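Peptidyl tryptophan dihydroxylase (Pseudomonas putida, PDB 7CTQ) probably uses its bound FAD to dihydroxylate a tryptophan within a polypeptide, an essential step in the biogenesis of the cysteine tryptophylquinone cofactor of quinohemoprotein amine dehydrogenase. Local coordinates at residues R144-R152 and S243-E251; W165-V176 and L224-A233. All blocks are in the same frame, centred on the assembly; numbering follows the deposited sequence.

Contact 1 (R144-R152 and S243-E251). With FAD (flavin-adenine dinucleotide), chain C.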
# COMPACT_ATOMS: atom_id res chain seq x y z
N ARG A 144 -8.44 -0.10 5.98
CA ARG A 144 -8.36 0.26 7.39
C ARG A 144 -9.64 -0.10 8.15
O ARG A 144 -9.60 -0.18 9.39
CB ARG A 144 -8.03 1.75 7.53
CG ARG A 144 -6.63 2.11 7.04
CD ARG A 144 -6.29 3.57 7.34
NE ARG A 144 -4.93 3.99 6.98
CZ ARG A 144 -3.92 4.14 7.85
NH1 ARG A 144 -2.73 4.55 7.45
NH2 ARG A 144 -4.12 3.87 9.14
N GLN A 145 -10.74 -0.33 7.48
CA GLN A 145 -11.95 -0.78 8.17
C GLN A 145 -11.90 -2.25 8.54
O GLN A 145 -12.91 -2.78 9.00
CB GLN A 145 -13.23 -0.47 7.33
CG GLN A 145 -13.24 0.92 6.74
CD GLN A 145 -14.44 1.16 5.82
OE1 GLN A 145 -15.57 0.80 6.14
NE2 GLN A 145 -14.18 1.74 4.66
N ALA A 146 -10.77 -2.88 8.32
CA ALA A 146 -10.59 -4.27 8.71
C ALA A 146 -10.71 -4.41 10.22
O ALA A 146 -10.38 -3.49 10.97
CB ALA A 146 -9.23 -4.79 8.25
N PRO A 147 -11.18 -5.56 10.70
CA PRO A 147 -11.28 -5.78 12.15
C PRO A 147 -9.94 -5.58 12.85
O PRO A 147 -8.90 -6.07 12.39
CB PRO A 147 -11.76 -7.23 12.25
CG PRO A 147 -11.54 -7.82 10.89
CD PRO A 147 -11.73 -6.70 9.94
N LEU A 148 -9.98 -4.87 13.97
CA LEU A 148 -8.77 -4.53 14.71
C LEU A 148 -8.09 -5.77 15.26
O LEU A 148 -8.62 -6.44 16.15
CB LEU A 148 -9.09 -3.56 15.85
CG LEU A 148 -8.64 -2.12 15.60
CD1 LEU A 148 -9.57 -1.44 14.60
CD2 LEU A 148 -8.56 -1.34 16.89
N ALA A 149 -6.93 -6.10 14.71
CA ALA A 149 -6.04 -7.10 15.28
C ALA A 149 -4.88 -6.40 15.98
O ALA A 149 -4.72 -5.18 15.89
CB ALA A 149 -5.53 -8.05 14.20
N ALA A 150 -4.07 -7.18 16.69
CA ALA A 150 -2.84 -6.61 17.23
C ALA A 150 -1.95 -6.13 16.09
O ALA A 150 -2.04 -6.61 14.96
CB ALA A 150 -2.10 -7.63 18.10
N ASP A 151 -1.11 -5.15 16.39
CA ASP A 151 -0.17 -4.61 15.42
C ASP A 151 1.19 -5.27 15.58
O ASP A 151 1.64 -5.52 16.71
CB ASP A 151 -0.02 -3.10 15.58
CG ASP A 151 -1.36 -2.38 15.54
OD1 ASP A 151 -2.32 -2.91 14.93
OD2 ASP A 151 -1.42 -1.27 16.12
N ARG A 152 1.84 -5.57 14.45
CA ARG A 152 3.25 -5.93 14.46
C ARG A 152 4.13 -4.70 14.66
O ARG A 152 5.11 -4.75 15.41
CB ARG A 152 3.62 -6.63 13.16
CG ARG A 152 5.04 -7.12 13.11
CD ARG A 152 5.10 -8.48 12.43
NE ARG A 152 6.42 -9.10 12.52
CZ ARG A 152 6.81 -9.94 13.48
NH1 ARG A 152 5.98 -10.28 14.46
NH2 ARG A 152 8.03 -10.44 13.45
N SER A 243 -8.04 7.92 11.12
CA SER A 243 -6.75 7.44 11.58
C SER A 243 -5.85 7.22 10.37
O SER A 243 -6.22 6.51 9.43
CB SER A 243 -6.89 6.15 12.38
OG SER A 243 -5.61 5.66 12.77
N SER A 244 -4.69 7.87 10.36
CA SER A 244 -3.72 7.73 9.28
C SER A 244 -2.38 7.23 9.80
O SER A 244 -1.34 7.44 9.17
CB SER A 244 -3.55 9.05 8.54
OG SER A 244 -3.16 10.06 9.44
N THR A 245 -2.39 6.60 10.98
CA THR A 245 -1.19 6.03 11.59
C THR A 245 -0.60 4.93 10.71
O THR A 245 -1.33 4.13 10.11
CB THR A 245 -1.55 5.47 12.97
OG1 THR A 245 -2.08 6.51 13.81
CG2 THR A 245 -0.34 4.81 13.63
N ALA A 246 0.73 4.88 10.65
CA ALA A 246 1.41 3.76 9.99
C ALA A 246 1.21 2.48 10.80
O ALA A 246 1.60 2.42 11.97
CB ALA A 246 2.89 4.08 9.82
N ILE A 247 0.61 1.46 10.19
CA ILE A 247 0.24 0.23 10.88
C ILE A 247 0.65 -0.98 10.05
O ILE A 247 0.24 -1.12 8.89
CB ILE A 247 -1.26 0.16 11.18
CG1 ILE A 247 -1.66 1.30 12.13
CG2 ILE A 247 -1.63 -1.22 11.73
CD1 ILE A 247 -3.18 1.55 12.19
N LEU A 248 1.43 -1.88 10.65
CA LEU A 248 1.67 -3.19 10.08
C LEU A 248 0.87 -4.20 10.88
O LEU A 248 1.00 -4.25 12.11
CB LEU A 248 3.17 -3.53 10.11
CG LEU A 248 3.64 -4.90 9.62
CD1 LEU A 248 3.38 -5.14 8.14
CD2 LEU A 248 5.15 -5.03 9.95
N ALA A 249 0.04 -4.99 10.20
CA ALA A 249 -0.88 -5.89 10.89
C ALA A 249 -0.14 -7.00 11.63
O ALA A 249 0.81 -7.59 11.12
CB ALA A 249 -1.86 -6.50 9.90
N GLY A 250 -0.63 -7.33 12.83
CA GLY A 250 -0.02 -8.40 13.61
C GLY A 250 -0.03 -9.73 12.89
O GLY A 250 1.00 -10.42 12.83
N GLU A 251 -1.18 -10.12 12.34
CA GLU A 251 -1.33 -11.34 11.55
C GLU A 251 -1.85 -10.97 10.17
O GLU A 251 -2.78 -10.17 10.06
CB GLU A 251 -2.30 -12.32 12.22
CG GLU A 251 -1.89 -12.77 13.60
CD GLU A 251 -0.46 -13.27 13.63
OE1 GLU A 251 -0.11 -14.08 12.74
OE2 GLU A 251 0.30 -12.85 14.54
PA FAD C . -9.87 0.44 0.52
O1A FAD C . -9.54 1.22 -0.70
O2A FAD C . -10.17 1.31 1.73
O5B FAD C . -11.00 -0.58 0.16
C5B FAD C . -11.80 -1.20 1.19
C4B FAD C . -13.15 -1.46 0.57
O4B FAD C . -13.93 -2.28 1.47
C3B FAD C . -14.00 -0.21 0.28
O3B FAD C . -14.70 -0.37 -0.95
C2B FAD C . -14.93 -0.14 1.49
O2B FAD C . -16.19 0.47 1.20
C1B FAD C . -15.14 -1.62 1.78
N9A FAD C . -15.54 -1.98 3.13
C8A FAD C . -15.14 -1.45 4.32
N7A FAD C . -15.67 -2.00 5.38
C5A FAD C . -16.52 -2.95 4.85
C6A FAD C . -17.41 -3.88 5.43
N6A FAD C . -17.60 -4.00 6.74
N1A FAD C . -18.11 -4.70 4.61
C2A FAD C . -17.93 -4.58 3.29
N3A FAD C . -17.13 -3.74 2.63
C4A FAD C . -16.44 -2.96 3.46
N1 FAD C . -3.59 6.89 -1.54
C2 FAD C . -3.20 7.50 -2.70
O2 FAD C . -2.81 6.86 -3.68
N3 FAD C . -3.25 8.88 -2.80
C4 FAD C . -3.68 9.74 -1.81
O4 FAD C . -3.69 10.96 -2.02
C4X FAD C . -4.08 9.09 -0.58
N5 FAD C . -4.49 9.84 0.41
C5X FAD C . -4.88 9.21 1.58
C6 FAD C . -5.31 10.00 2.65
C7 FAD C . -5.69 9.42 3.86
C7M FAD C . -6.15 10.29 4.99
C8 FAD C . -5.64 8.02 4.00
C8M FAD C . -6.06 7.36 5.29
C9 FAD C . -5.22 7.23 2.93
C9A FAD C . -4.83 7.82 1.73
N10 FAD C . -4.40 7.04 0.63
C10 FAD C . -4.00 7.65 -0.54
C1' FAD C . -4.29 5.59 0.75
C2' FAD C . -5.39 4.82 0.04
O2' FAD C . -6.68 5.30 0.39
C3' FAD C . -5.26 3.35 0.43
O3' FAD C . -3.89 2.98 0.30
C4' FAD C . -6.09 2.37 -0.40
O4' FAD C . -7.41 2.88 -0.65
C5' FAD C . -6.17 1.02 0.29
O5' FAD C . -6.79 0.09 -0.61
P FAD C . -7.59 -1.14 -0.07
O1P FAD C . -6.61 -1.97 0.77
O2P FAD C . -8.29 -1.84 -1.18
O3P FAD C . -8.64 -0.48 0.92
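The flat guanidinium of Arg-144 meets the backbone of 243-245 both over a face and at its edge. Over one of its faces lies Ser-244, whose CA stands 3.6 Å above the plane near the rim, together with the carbonyl O of Ser-243. At the edge sits the carbonyl O of Thr-245, gripped end-on by both NH1 and NH2 of Arg-144, each at 3.0 Å. The two bonds differ: NH2 comes in the carbonyl plane on a lone pair, whereas NH1 stands above that plane, and their N-H...O angles are a moderate 148° and 144°. The side chain reaches this oxygen because it runs extended from CG to NE, and on the way NE of Arg-144 passes 3.9 Å from the C8M methyl of the flavin. Arg-144 belongs to the FAD pocket, and the two bonds to Thr-245 O probably fix the rotation of its guanidinium there.

At the other end the join is backbone to backbone: Gly-250 N donates to Ala-150 O (2.7 Å) and Arg-152 N to Leu-248 O (2.8 Å), flanking the antiparallel non-hydrogen-bonded pair Asp-151 and Ala-249. CG of Arg-152 lies 3.8 Å from CD2 of Leu-248, while its NE goes on to a salt bridge with Glu-311. Strand 247-249 is the middle of a small antiparallel sheet between 153-154 and 265-266, with Leu-248 packed on helix 299-327.

Contact 2 (W165-V176 and L224-A233)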
# COMPACT_ATOMS: atom_id res chain seq x y z
N TRP A 165 -16.87 20.15 1.06
CA TRP A 165 -17.94 21.11 0.80
C TRP A 165 -18.05 21.33 -0.70
O TRP A 165 -17.26 20.80 -1.49
CB TRP A 165 -17.69 22.42 1.55
CG TRP A 165 -16.53 23.20 1.06
CD1 TRP A 165 -16.56 24.32 0.27
CD2 TRP A 165 -15.14 22.96 1.33
NE1 TRP A 165 -15.29 24.78 0.03
CE2 TRP A 165 -14.40 23.96 0.67
CE3 TRP A 165 -14.46 21.97 2.06
CZ2 TRP A 165 -13.00 24.01 0.72
CZ3 TRP A 165 -13.07 22.03 2.11
CH2 TRP A 165 -12.35 23.03 1.44
N GLN A 166 -19.04 22.14 -1.09
CA GLN A 166 -19.36 22.41 -2.48
C GLN A 166 -19.06 23.87 -2.82
O GLN A 166 -19.36 24.77 -2.03
CB GLN A 166 -20.82 22.09 -2.77
CG GLN A 166 -21.26 22.31 -4.21
CD GLN A 166 -20.70 21.26 -5.17
OE1 GLN A 166 -20.76 20.06 -4.90
NE2 GLN A 166 -20.14 21.72 -6.28
N ALA A 167 -18.47 24.10 -3.98
CA ALA A 167 -18.17 25.44 -4.44
C ALA A 167 -18.53 25.54 -5.92
O ALA A 167 -19.19 24.65 -6.47
CB ALA A 167 -16.69 25.79 -4.19
N ALA A 168 -18.10 26.63 -6.56
CA ALA A 168 -18.43 26.88 -7.96
C ALA A 168 -17.64 25.94 -8.87
O ALA A 168 -16.42 25.81 -8.70
CB ALA A 168 -18.14 28.33 -8.33
N PRO A 169 -18.29 25.28 -9.83
CA PRO A 169 -17.55 24.40 -10.75
C PRO A 169 -16.58 25.13 -11.65
O PRO A 169 -16.48 26.36 -11.61
CB PRO A 169 -18.67 23.74 -11.56
CG PRO A 169 -19.86 23.79 -10.67
CD PRO A 169 -19.74 25.10 -9.95
N GLY A 170 -15.83 24.36 -12.45
CA GLY A 170 -14.96 24.90 -13.48
C GLY A 170 -13.80 25.75 -13.01
O GLY A 170 -13.73 26.94 -13.34
N ALA A 171 -12.87 25.16 -12.26
CA ALA A 171 -11.63 25.80 -11.83
C ALA A 171 -10.76 24.81 -11.06
O ALA A 171 -10.44 25.05 -9.89
CB ALA A 171 -11.91 27.02 -10.95
N PRO A 172 -10.35 23.71 -11.69
CA PRO A 172 -9.72 22.62 -10.92
C PRO A 172 -8.31 22.96 -10.47
O PRO A 172 -7.56 23.66 -11.15
CB PRO A 172 -9.71 21.45 -11.91
CG PRO A 172 -9.67 22.10 -13.25
CD PRO A 172 -10.38 23.43 -13.13
N ALA A 173 -7.95 22.45 -9.29
CA ALA A 173 -6.63 22.66 -8.72
C ALA A 173 -6.46 21.77 -7.49
O ALA A 173 -7.41 21.16 -7.00
CB ALA A 173 -6.40 24.13 -8.35
N SER A 174 -5.22 21.70 -7.01
CA SER A 174 -4.90 21.02 -5.77
C SER A 174 -3.68 21.69 -5.16
O SER A 174 -3.00 22.49 -5.82
CB SER A 174 -4.68 19.52 -5.99
OG SER A 174 -3.50 19.29 -6.75
N ALA A 175 -3.41 21.39 -3.89
CA ALA A 175 -2.24 21.98 -3.25
C ALA A 175 -1.82 21.16 -2.03
O ALA A 175 -2.61 20.42 -1.45
CB ALA A 175 -2.49 23.44 -2.83
N VAL A 176 -0.54 21.33 -1.67
CA VAL A 176 0.06 20.78 -0.46
C VAL A 176 0.84 21.90 0.21
O VAL A 176 1.60 22.62 -0.46
CB VAL A 176 1.01 19.60 -0.76
CG1 VAL A 176 1.21 18.74 0.50
CG2 VAL A 176 0.49 18.76 -1.91
N LEU A 224 -3.30 29.68 1.13
CA LEU A 224 -3.54 28.74 0.05
C LEU A 224 -5.02 28.40 -0.08
O LEU A 224 -5.56 28.37 -1.19
CB LEU A 224 -2.71 27.47 0.29
CG LEU A 224 -2.02 26.79 -0.89
CD1 LEU A 224 -1.54 27.80 -1.92
CD2 LEU A 224 -0.85 25.99 -0.36
N VAL A 225 -5.69 28.14 1.05
CA VAL A 225 -7.13 27.88 1.03
C VAL A 225 -7.87 29.06 0.39
O VAL A 225 -8.78 28.87 -0.43
CB VAL A 225 -7.64 27.59 2.45
CG1 VAL A 225 -9.15 27.67 2.51
CG2 VAL A 225 -7.18 26.21 2.93
N THR A 226 -7.46 30.29 0.72
CA THR A 226 -8.14 31.47 0.20
C THR A 226 -8.01 31.56 -1.31
O THR A 226 -9.01 31.75 -2.03
CB THR A 226 -7.58 32.74 0.86
OG1 THR A 226 -7.85 32.71 2.27
CG2 THR A 226 -8.22 33.98 0.27
N GLU A 227 -6.78 31.41 -1.82
CA GLU A 227 -6.54 31.47 -3.26
C GLU A 227 -7.34 30.40 -3.99
O GLU A 227 -8.08 30.70 -4.94
CB GLU A 227 -5.05 31.30 -3.54
CG GLU A 227 -4.65 31.60 -4.98
CD GLU A 227 -3.19 31.99 -5.12
OE1 GLU A 227 -2.87 32.77 -6.05
OE2 GLU A 227 -2.36 31.51 -4.32
N LEU A 228 -7.21 29.15 -3.55
CA LEU A 228 -7.77 28.03 -4.30
C LEU A 228 -9.29 27.98 -4.25
O LEU A 228 -9.93 27.51 -5.20
CB LEU A 228 -7.21 26.71 -3.78
CG LEU A 228 -6.14 26.08 -4.67
CD1 LEU A 228 -4.84 26.86 -4.55
CD2 LEU A 228 -5.94 24.61 -4.33
N PHE A 229 -9.90 28.43 -3.15
CA PHE A 229 -11.33 28.26 -2.93
C PHE A 229 -11.98 29.62 -2.80
O PHE A 229 -11.62 30.41 -1.92
CB PHE A 229 -11.60 27.41 -1.69
CG PHE A 229 -10.92 26.08 -1.69
CD1 PHE A 229 -11.46 25.01 -2.38
CD2 PHE A 229 -9.74 25.89 -0.99
CE1 PHE A 229 -10.83 23.77 -2.38
CE2 PHE A 229 -9.10 24.66 -0.99
CZ PHE A 229 -9.65 23.59 -1.68
N ASP A 230 -12.96 29.90 -3.66
CA ASP A 230 -13.74 31.12 -3.52
C ASP A 230 -14.73 31.00 -2.37
O ASP A 230 -14.68 31.78 -1.42
CB ASP A 230 -14.46 31.43 -4.84
CG ASP A 230 -13.56 31.23 -6.06
OD1 ASP A 230 -12.36 31.59 -5.98
OD2 ASP A 230 -14.04 30.71 -7.08
N ALA A 231 -15.61 30.00 -2.43
CA ALA A 231 -16.47 29.65 -1.31
C ALA A 231 -15.78 28.61 -0.45
O ALA A 231 -15.35 27.57 -0.96
CB ALA A 231 -17.81 29.11 -1.80
N ARG A 232 -15.69 28.87 0.86
CA ARG A 232 -15.01 27.97 1.77
C ARG A 232 -15.95 27.16 2.67
O ARG A 232 -15.52 26.13 3.20
CB ARG A 232 -14.02 28.75 2.64
CG ARG A 232 -12.84 29.33 1.85
CD ARG A 232 -12.02 30.26 2.71
NE ARG A 232 -12.73 31.52 2.95
CZ ARG A 232 -12.31 32.47 3.77
NH1 ARG A 232 -11.19 32.31 4.47
NH2 ARG A 232 -13.02 33.59 3.91
N ALA A 233 -17.20 27.58 2.82
CA ALA A 233 -18.17 26.90 3.69
C ALA A 233 -17.57 26.58 5.06
O ALA A 233 -17.66 25.46 5.56
CB ALA A 233 -18.72 25.63 3.03
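Trp-165 and Phe-229 meet edge to face, the indole presenting CZ2 to the phenyl ring, 3.6 Å from CD1 of Phe-229. The ring planes stand at 57° and the centroids of the two six-membered rings are 5.0 Å apart. CG of Trp-165 sits between the backbone N and the carbonyl carbon (chi1 68°), a sterically tight rotamer that carries the indole across to segment 224-233. There NE1 of Trp-165 donates to Ala-231 O at 3.0 Å, the oxygen lying a little out of the indole plane, while the carbonyl O of Arg-232 lies over one face of the indole, toward its rim, without bonding to it. CB of Ala-233 adds a contact of 3.7 Å to CB of Trp-165. Phe-229 is the first residue to leave helical geometry after helix 223-228, and its ring lies between Leu-228 CB on one face and Trp-165 CZ2 on the opposite face.

Helix 223-228 packs on the mixed sheet that holds strands 158-166 and 173-179; its segment 224-228 runs antiparallel to segment 173-176 at 174°, the two axes 9.7 Å apart. With an alanine here instead of Trp-165, the carbonyl of Ala-231 would probably lose its indole donor and a gap would open beside the Phe-229 ring.

Small residues face the helix. CB of Ala-175 touches CG of Leu-224 at 3.9 Å, and CD2 of Leu-228 reaches over the backbone of Ser-174, 3.8 Å from its carbonyl carbon, with Ala-173 alongside.

Two contacts in one FAD-dependent monooxygenase illustrate how differently chain closures can stand to a cofactor. In sequence contact 2 is nested within the loop that contact 1 closes, yet their centres lie 33 Å apart and their nearest atoms about 13 Å. Contact 1, centred 13 Å from the middle of the chain, adjoins the FAD pocket through two of its 29 residues; contact 2, at 29 Å, is peripheral packing, though Val-176 brings its side chain to about 9 Å from the flavin nucleotide. The nine-stranded mixed sheet connects them: strand 238-243, which leads into contact 1 at Ser-243, pairs with strand 158-166, which ends in contact 2.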